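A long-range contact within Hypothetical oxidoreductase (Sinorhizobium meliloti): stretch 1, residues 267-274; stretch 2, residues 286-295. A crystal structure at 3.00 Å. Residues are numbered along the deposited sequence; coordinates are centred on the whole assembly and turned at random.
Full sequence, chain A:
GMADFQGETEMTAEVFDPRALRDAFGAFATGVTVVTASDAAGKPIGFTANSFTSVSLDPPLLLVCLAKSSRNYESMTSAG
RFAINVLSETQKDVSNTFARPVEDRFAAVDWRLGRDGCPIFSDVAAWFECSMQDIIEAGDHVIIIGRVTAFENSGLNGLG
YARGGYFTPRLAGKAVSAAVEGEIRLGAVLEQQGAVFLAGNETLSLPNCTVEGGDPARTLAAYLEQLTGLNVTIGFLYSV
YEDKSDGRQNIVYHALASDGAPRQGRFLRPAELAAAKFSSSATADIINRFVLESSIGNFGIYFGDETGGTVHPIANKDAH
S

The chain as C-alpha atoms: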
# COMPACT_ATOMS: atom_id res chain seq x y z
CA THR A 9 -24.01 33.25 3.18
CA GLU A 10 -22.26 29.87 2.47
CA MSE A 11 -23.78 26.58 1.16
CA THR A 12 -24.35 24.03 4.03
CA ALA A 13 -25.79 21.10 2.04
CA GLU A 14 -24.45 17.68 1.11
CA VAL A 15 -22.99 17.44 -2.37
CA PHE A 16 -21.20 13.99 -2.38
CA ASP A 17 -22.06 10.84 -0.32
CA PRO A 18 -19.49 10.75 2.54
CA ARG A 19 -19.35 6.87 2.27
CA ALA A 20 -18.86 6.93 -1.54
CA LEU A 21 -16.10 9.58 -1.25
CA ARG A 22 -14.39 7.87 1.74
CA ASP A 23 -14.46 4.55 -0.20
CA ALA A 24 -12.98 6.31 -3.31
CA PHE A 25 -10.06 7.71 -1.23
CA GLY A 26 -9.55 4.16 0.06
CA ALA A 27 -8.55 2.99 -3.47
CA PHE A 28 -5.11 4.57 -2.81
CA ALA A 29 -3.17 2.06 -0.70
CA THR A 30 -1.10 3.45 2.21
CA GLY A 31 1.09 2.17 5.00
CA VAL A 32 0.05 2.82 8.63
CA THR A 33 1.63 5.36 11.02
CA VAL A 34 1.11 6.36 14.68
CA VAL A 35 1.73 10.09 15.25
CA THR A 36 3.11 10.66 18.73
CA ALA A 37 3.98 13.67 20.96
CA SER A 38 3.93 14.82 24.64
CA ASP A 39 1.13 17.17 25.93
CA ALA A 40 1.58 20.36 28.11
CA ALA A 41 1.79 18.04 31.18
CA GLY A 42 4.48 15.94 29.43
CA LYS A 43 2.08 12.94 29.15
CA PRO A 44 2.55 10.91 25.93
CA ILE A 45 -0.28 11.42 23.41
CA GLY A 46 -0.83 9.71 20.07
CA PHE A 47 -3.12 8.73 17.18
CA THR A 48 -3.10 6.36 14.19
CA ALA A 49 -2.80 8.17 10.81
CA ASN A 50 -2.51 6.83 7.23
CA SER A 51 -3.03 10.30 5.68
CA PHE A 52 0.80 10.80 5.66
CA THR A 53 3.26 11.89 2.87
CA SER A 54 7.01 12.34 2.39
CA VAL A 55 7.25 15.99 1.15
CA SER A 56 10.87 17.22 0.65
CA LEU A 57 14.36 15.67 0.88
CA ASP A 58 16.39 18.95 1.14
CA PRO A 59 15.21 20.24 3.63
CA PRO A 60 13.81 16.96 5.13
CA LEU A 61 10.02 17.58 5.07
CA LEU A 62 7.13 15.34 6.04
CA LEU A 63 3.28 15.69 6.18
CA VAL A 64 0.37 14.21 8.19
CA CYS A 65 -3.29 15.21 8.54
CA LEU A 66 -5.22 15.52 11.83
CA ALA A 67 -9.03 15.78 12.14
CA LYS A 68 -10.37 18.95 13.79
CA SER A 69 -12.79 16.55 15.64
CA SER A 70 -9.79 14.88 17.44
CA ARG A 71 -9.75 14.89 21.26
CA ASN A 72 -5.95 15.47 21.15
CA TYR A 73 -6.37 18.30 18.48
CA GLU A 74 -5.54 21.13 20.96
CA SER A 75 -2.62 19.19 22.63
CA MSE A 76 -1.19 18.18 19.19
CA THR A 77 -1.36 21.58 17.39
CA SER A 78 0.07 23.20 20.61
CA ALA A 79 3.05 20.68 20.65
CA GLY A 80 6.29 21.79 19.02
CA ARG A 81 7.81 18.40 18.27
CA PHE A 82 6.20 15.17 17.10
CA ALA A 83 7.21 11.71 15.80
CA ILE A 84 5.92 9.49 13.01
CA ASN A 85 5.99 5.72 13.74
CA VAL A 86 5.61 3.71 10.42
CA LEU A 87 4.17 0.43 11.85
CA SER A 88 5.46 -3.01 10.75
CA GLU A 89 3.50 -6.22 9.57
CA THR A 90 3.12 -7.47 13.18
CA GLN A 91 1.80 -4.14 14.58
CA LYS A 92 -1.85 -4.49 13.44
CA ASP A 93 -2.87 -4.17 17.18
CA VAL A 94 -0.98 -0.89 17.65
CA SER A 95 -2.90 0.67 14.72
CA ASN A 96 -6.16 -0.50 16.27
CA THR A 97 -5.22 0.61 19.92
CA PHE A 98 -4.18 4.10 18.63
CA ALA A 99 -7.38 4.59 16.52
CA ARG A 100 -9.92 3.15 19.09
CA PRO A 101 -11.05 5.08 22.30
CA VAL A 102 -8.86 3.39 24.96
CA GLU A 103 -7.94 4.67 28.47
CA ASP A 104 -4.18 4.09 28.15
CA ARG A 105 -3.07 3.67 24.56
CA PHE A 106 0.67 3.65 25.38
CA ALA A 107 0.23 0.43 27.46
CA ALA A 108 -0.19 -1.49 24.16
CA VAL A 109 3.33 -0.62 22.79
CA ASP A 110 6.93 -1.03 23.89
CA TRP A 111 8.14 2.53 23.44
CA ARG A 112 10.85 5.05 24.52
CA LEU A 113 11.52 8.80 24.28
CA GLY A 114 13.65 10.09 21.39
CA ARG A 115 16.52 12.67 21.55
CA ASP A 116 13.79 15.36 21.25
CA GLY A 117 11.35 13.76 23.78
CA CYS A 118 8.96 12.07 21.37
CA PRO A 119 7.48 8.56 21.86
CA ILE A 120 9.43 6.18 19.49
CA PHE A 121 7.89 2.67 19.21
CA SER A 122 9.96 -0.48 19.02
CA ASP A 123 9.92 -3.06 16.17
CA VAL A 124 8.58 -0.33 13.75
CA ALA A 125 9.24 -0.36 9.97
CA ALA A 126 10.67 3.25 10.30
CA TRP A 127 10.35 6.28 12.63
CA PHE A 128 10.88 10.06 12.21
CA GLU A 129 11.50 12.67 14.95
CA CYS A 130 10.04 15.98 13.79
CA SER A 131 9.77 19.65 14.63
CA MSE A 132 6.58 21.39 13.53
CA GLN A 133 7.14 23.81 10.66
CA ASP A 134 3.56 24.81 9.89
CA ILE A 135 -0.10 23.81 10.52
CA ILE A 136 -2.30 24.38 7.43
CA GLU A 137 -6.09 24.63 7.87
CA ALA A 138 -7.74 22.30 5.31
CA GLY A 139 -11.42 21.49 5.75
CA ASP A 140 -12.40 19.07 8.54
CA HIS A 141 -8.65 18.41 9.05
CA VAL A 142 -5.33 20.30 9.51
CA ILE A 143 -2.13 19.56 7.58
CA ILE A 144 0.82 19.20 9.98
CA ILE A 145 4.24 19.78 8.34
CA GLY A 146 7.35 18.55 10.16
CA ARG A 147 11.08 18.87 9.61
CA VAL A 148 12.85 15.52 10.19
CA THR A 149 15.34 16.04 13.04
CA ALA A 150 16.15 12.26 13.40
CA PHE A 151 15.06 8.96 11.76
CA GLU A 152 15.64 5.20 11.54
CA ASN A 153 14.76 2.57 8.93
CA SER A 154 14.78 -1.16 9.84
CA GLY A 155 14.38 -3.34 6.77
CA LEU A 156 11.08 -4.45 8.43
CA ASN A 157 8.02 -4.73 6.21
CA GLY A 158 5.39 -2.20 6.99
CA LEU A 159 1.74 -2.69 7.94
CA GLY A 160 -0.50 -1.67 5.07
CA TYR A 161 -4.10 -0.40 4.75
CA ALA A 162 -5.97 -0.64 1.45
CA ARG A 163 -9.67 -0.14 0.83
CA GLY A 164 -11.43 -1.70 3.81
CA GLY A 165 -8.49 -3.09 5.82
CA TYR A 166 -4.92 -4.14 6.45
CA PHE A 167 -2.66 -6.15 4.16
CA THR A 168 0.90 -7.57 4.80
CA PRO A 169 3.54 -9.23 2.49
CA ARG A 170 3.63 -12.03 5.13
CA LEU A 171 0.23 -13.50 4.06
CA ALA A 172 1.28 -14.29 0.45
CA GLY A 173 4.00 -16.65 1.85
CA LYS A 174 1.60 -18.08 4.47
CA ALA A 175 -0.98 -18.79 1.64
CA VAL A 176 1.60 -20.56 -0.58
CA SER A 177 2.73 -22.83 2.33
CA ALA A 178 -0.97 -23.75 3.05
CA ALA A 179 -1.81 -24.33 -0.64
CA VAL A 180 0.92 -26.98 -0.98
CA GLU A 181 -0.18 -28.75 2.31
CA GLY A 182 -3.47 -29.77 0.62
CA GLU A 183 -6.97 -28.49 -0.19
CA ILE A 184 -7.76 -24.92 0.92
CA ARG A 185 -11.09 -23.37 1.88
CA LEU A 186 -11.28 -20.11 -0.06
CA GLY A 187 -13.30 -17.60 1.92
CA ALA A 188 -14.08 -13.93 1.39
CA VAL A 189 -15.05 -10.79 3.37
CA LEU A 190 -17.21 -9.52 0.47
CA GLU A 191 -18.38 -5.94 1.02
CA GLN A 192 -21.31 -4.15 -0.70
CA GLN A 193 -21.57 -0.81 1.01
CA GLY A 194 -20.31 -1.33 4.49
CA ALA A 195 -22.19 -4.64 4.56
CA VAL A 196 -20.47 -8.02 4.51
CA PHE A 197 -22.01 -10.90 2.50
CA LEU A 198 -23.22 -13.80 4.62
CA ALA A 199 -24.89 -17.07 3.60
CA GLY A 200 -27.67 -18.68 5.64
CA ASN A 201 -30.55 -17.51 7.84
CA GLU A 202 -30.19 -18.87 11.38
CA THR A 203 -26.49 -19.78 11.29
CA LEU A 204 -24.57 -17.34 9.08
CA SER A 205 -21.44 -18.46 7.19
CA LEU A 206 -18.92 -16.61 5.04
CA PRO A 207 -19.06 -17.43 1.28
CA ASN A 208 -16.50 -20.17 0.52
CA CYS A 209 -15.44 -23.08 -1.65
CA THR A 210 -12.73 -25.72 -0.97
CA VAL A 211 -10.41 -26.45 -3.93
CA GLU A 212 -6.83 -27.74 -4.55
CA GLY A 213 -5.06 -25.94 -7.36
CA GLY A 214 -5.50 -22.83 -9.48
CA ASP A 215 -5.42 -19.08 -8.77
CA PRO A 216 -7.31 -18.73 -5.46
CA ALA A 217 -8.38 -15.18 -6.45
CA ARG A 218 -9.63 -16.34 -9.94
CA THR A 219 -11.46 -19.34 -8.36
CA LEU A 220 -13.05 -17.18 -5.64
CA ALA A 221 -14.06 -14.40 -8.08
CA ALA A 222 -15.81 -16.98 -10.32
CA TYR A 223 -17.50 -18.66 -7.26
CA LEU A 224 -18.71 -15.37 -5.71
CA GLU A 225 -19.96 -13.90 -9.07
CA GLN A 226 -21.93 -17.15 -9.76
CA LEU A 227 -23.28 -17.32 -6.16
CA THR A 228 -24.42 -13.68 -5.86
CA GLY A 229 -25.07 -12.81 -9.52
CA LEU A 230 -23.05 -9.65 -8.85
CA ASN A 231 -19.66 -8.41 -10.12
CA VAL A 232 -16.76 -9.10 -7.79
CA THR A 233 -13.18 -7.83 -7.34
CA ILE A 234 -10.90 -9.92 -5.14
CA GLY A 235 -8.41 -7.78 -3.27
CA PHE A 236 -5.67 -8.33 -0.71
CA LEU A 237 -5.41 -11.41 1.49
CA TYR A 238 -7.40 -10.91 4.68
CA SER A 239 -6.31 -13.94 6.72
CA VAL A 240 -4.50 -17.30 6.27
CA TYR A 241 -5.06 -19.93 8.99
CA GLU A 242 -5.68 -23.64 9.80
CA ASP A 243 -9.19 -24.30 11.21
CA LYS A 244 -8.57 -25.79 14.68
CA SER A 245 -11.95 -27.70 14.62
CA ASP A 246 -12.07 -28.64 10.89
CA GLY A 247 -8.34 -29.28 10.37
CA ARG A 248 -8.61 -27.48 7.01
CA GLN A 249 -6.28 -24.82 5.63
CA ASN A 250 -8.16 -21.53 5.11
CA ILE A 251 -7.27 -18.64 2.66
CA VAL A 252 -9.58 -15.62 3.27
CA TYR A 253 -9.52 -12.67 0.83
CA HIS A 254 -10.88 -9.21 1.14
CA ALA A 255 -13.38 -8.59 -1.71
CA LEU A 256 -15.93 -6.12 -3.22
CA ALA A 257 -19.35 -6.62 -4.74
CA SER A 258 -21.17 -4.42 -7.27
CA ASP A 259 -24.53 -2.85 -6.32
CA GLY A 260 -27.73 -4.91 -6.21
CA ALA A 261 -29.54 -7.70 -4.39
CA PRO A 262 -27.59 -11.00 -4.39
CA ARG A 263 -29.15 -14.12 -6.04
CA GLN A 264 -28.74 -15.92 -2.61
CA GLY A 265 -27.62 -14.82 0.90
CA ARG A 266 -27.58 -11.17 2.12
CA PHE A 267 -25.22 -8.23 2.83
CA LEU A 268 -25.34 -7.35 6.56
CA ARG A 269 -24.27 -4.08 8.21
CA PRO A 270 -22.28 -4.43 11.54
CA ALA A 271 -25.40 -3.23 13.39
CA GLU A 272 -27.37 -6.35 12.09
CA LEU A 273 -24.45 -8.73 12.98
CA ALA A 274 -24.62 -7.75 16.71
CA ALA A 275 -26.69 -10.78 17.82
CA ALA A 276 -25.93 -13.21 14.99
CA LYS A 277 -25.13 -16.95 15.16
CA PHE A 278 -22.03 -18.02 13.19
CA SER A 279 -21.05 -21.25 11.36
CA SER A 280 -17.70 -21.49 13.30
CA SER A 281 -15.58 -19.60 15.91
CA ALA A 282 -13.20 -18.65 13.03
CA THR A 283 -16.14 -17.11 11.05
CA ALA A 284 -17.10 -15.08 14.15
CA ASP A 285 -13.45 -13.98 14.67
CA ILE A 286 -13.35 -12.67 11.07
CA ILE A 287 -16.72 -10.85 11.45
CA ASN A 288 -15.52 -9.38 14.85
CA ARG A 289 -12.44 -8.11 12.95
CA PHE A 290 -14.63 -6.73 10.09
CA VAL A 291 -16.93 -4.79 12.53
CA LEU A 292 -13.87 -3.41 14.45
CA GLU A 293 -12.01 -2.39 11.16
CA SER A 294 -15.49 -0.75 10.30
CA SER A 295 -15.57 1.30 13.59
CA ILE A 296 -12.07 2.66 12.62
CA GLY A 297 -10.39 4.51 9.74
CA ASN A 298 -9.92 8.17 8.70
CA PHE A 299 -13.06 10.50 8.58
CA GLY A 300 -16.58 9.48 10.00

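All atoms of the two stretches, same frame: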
# COMPACT_ATOMS: atom_id res chain seq x y z
N PHE A 267 -26.29 -9.11 2.37
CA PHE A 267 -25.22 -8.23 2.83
C PHE A 267 -25.64 -7.57 4.13
O PHE A 267 -26.58 -6.79 4.12
CB PHE A 267 -24.92 -7.18 1.77
CG PHE A 267 -24.17 -7.71 0.57
CD1 PHE A 267 -22.79 -7.73 0.56
CD2 PHE A 267 -24.86 -8.15 -0.55
CE1 PHE A 267 -22.09 -8.19 -0.56
CE2 PHE A 267 -24.17 -8.60 -1.67
CZ PHE A 267 -22.79 -8.63 -1.67
N LEU A 268 -24.96 -7.89 5.24
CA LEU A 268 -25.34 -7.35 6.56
C LEU A 268 -24.38 -6.30 7.10
O LEU A 268 -23.15 -6.46 7.02
CB LEU A 268 -25.53 -8.46 7.59
CG LEU A 268 -26.44 -9.62 7.18
CD1 LEU A 268 -26.42 -10.67 8.22
CD2 LEU A 268 -27.88 -9.15 6.92
N ARG A 269 -24.96 -5.21 7.61
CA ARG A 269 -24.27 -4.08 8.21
C ARG A 269 -23.84 -4.50 9.63
O ARG A 269 -24.52 -5.36 10.20
CB ARG A 269 -25.18 -2.83 8.22
N PRO A 270 -22.71 -3.98 10.19
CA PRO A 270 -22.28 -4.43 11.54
C PRO A 270 -23.39 -4.41 12.58
O PRO A 270 -23.49 -5.32 13.42
CB PRO A 270 -21.16 -3.45 11.90
CG PRO A 270 -20.58 -3.06 10.58
CD PRO A 270 -21.74 -3.02 9.62
N ALA A 271 -24.27 -3.39 12.50
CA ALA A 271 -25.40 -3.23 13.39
C ALA A 271 -26.30 -4.49 13.42
O ALA A 271 -26.72 -4.89 14.51
CB ALA A 271 -26.20 -2.03 12.95
N GLU A 272 -26.54 -5.14 12.25
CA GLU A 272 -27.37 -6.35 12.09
C GLU A 272 -26.65 -7.60 12.62
O GLU A 272 -27.31 -8.55 13.05
CB GLU A 272 -27.78 -6.57 10.62
CG GLU A 272 -28.40 -5.36 9.91
CD GLU A 272 -28.59 -5.50 8.41
OE1 GLU A 272 -29.61 -6.11 7.99
OE2 GLU A 272 -27.74 -5.00 7.64
N LEU A 273 -25.31 -7.61 12.57
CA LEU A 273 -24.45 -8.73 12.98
C LEU A 273 -24.29 -8.89 14.49
O LEU A 273 -23.82 -9.94 14.94
CB LEU A 273 -23.07 -8.58 12.36
CG LEU A 273 -23.02 -8.57 10.85
CD1 LEU A 273 -21.68 -8.10 10.36
CD2 LEU A 273 -23.34 -9.93 10.30
N ALA A 274 -24.67 -7.85 15.25
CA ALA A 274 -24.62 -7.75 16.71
C ALA A 274 -25.02 -9.06 17.42
O ALA A 274 -24.19 -9.62 18.14
CB ALA A 274 -25.51 -6.61 17.19
N ILE A 286 -13.50 -13.47 12.28
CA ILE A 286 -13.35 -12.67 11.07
C ILE A 286 -14.37 -11.55 11.06
O ILE A 286 -14.01 -10.41 10.76
CB ILE A 286 -13.43 -13.57 9.81
CG1 ILE A 286 -12.17 -14.45 9.68
CG2 ILE A 286 -13.58 -12.74 8.57
CD1 ILE A 286 -12.37 -15.78 9.02
N ILE A 287 -15.63 -11.85 11.39
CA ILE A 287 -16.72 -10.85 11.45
C ILE A 287 -16.40 -9.81 12.54
O ILE A 287 -16.51 -8.61 12.25
CB ILE A 287 -18.11 -11.53 11.64
CG1 ILE A 287 -18.49 -12.37 10.40
CG2 ILE A 287 -19.20 -10.53 11.98
CD1 ILE A 287 -18.43 -11.66 8.97
N ASN A 288 -15.94 -10.27 13.75
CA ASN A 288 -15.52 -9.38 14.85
C ASN A 288 -14.48 -8.38 14.32
O ASN A 288 -14.60 -7.17 14.55
CB ASN A 288 -14.95 -10.18 16.01
CG ASN A 288 -15.93 -10.99 16.83
OD1 ASN A 288 -17.11 -10.62 17.02
ND2 ASN A 288 -15.43 -12.08 17.41
N ARG A 289 -13.49 -8.89 13.57
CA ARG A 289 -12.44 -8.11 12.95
C ARG A 289 -13.03 -7.12 11.93
O ARG A 289 -12.63 -5.97 11.92
CB ARG A 289 -11.43 -9.05 12.27
CG ARG A 289 -10.11 -8.40 11.95
CD ARG A 289 -9.25 -9.28 11.09
NE ARG A 289 -8.55 -8.47 10.09
CZ ARG A 289 -7.63 -8.94 9.26
NH1 ARG A 289 -7.24 -10.20 9.33
NH2 ARG A 289 -7.09 -8.15 8.34
N PHE A 290 -13.99 -7.57 11.10
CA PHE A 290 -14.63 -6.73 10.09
C PHE A 290 -15.33 -5.54 10.75
O PHE A 290 -15.14 -4.42 10.29
CB PHE A 290 -15.62 -7.55 9.23
CG PHE A 290 -16.70 -6.75 8.54
CD1 PHE A 290 -16.44 -6.07 7.35
CD2 PHE A 290 -17.99 -6.67 9.07
CE1 PHE A 290 -17.44 -5.32 6.72
CE2 PHE A 290 -18.98 -5.91 8.45
CZ PHE A 290 -18.70 -5.25 7.27
N VAL A 291 -16.15 -5.80 11.82
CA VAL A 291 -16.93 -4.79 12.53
C VAL A 291 -15.99 -3.78 13.25
O VAL A 291 -16.32 -2.59 13.29
CB VAL A 291 -18.03 -5.36 13.49
CG1 VAL A 291 -18.90 -6.39 12.80
CG2 VAL A 291 -17.47 -5.93 14.78
N LEU A 292 -14.84 -4.25 13.78
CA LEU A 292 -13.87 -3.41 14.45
C LEU A 292 -13.11 -2.52 13.42
O LEU A 292 -12.95 -1.33 13.68
CB LEU A 292 -12.90 -4.28 15.26
CG LEU A 292 -11.69 -3.57 15.92
CD1 LEU A 292 -12.02 -3.09 17.31
CD2 LEU A 292 -10.50 -4.52 16.00
N GLU A 293 -12.72 -3.08 12.25
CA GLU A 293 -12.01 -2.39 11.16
C GLU A 293 -13.00 -1.47 10.35
O GLU A 293 -12.58 -0.74 9.41
CB GLU A 293 -11.28 -3.41 10.26
CG GLU A 293 -10.20 -4.16 11.02
CD GLU A 293 -9.28 -5.14 10.30
OE1 GLU A 293 -9.38 -5.29 9.05
OE2 GLU A 293 -8.45 -5.76 11.00
N SER A 294 -14.31 -1.52 10.77
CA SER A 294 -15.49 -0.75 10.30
C SER A 294 -15.74 0.43 11.21
O SER A 294 -16.21 1.46 10.74
CB SER A 294 -16.75 -1.62 10.23
OG SER A 294 -16.87 -2.37 9.04
N SER A 295 -15.44 0.27 12.53
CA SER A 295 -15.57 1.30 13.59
C SER A 295 -14.31 2.19 13.62
O SER A 295 -14.24 3.13 14.43
CB SER A 295 -15.83 0.67 14.96
OG SER A 295 -14.67 0.22 15.67

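No hydrogen bond crosses between these stretches; what joins them is a small apolar contact, 235 Å² in all, built mostly from Pro270 and Leu273 against one side of the helix carrying Ile287, Phe290 and Val291. The i, i+3, i+4 spacing of those three brings their CA-to-CB bonds round toward stretch 1, while Pro270 and Leu273, three apart on a weakly bonded helical turn, point back.

Leu273, with chi1 m and chi2 t, sends CD1 among all three: 3.8 Å from Ile287 CG2, 4.0 Å from Phe290 CE2 and 4.1 Å from Val291 CG1. One methyl at the end of the branched leucine side chain thus serves three neighbours. Phe290 takes chi1 t, which carries its ring out to Pro270, whose CG lies 3.9 Å from Phe290 CE2. Val291, chi1 m, sets CG1 3.8 Å from Pro270 CB. The proline suits this partly exposed margin: its compact ring offers carbon without a flexible chain, and the backbones come close, Pro270 CA to Val291 CA being 5.5 Å.

Two polar side chains near the contact, Glu272 and Ser294, find partners within their own stretches. Glu272 turns back so that OE2 accepts from Arg269 N at 2.8 Å, bracing the turn. Ser294, chi1 m, gives its OG hydrogen to Phe290 O at 3.0 Å, so the hydroxyl is satisfied within its own stretch although OG sits 4.1 Å from Pro270 CG.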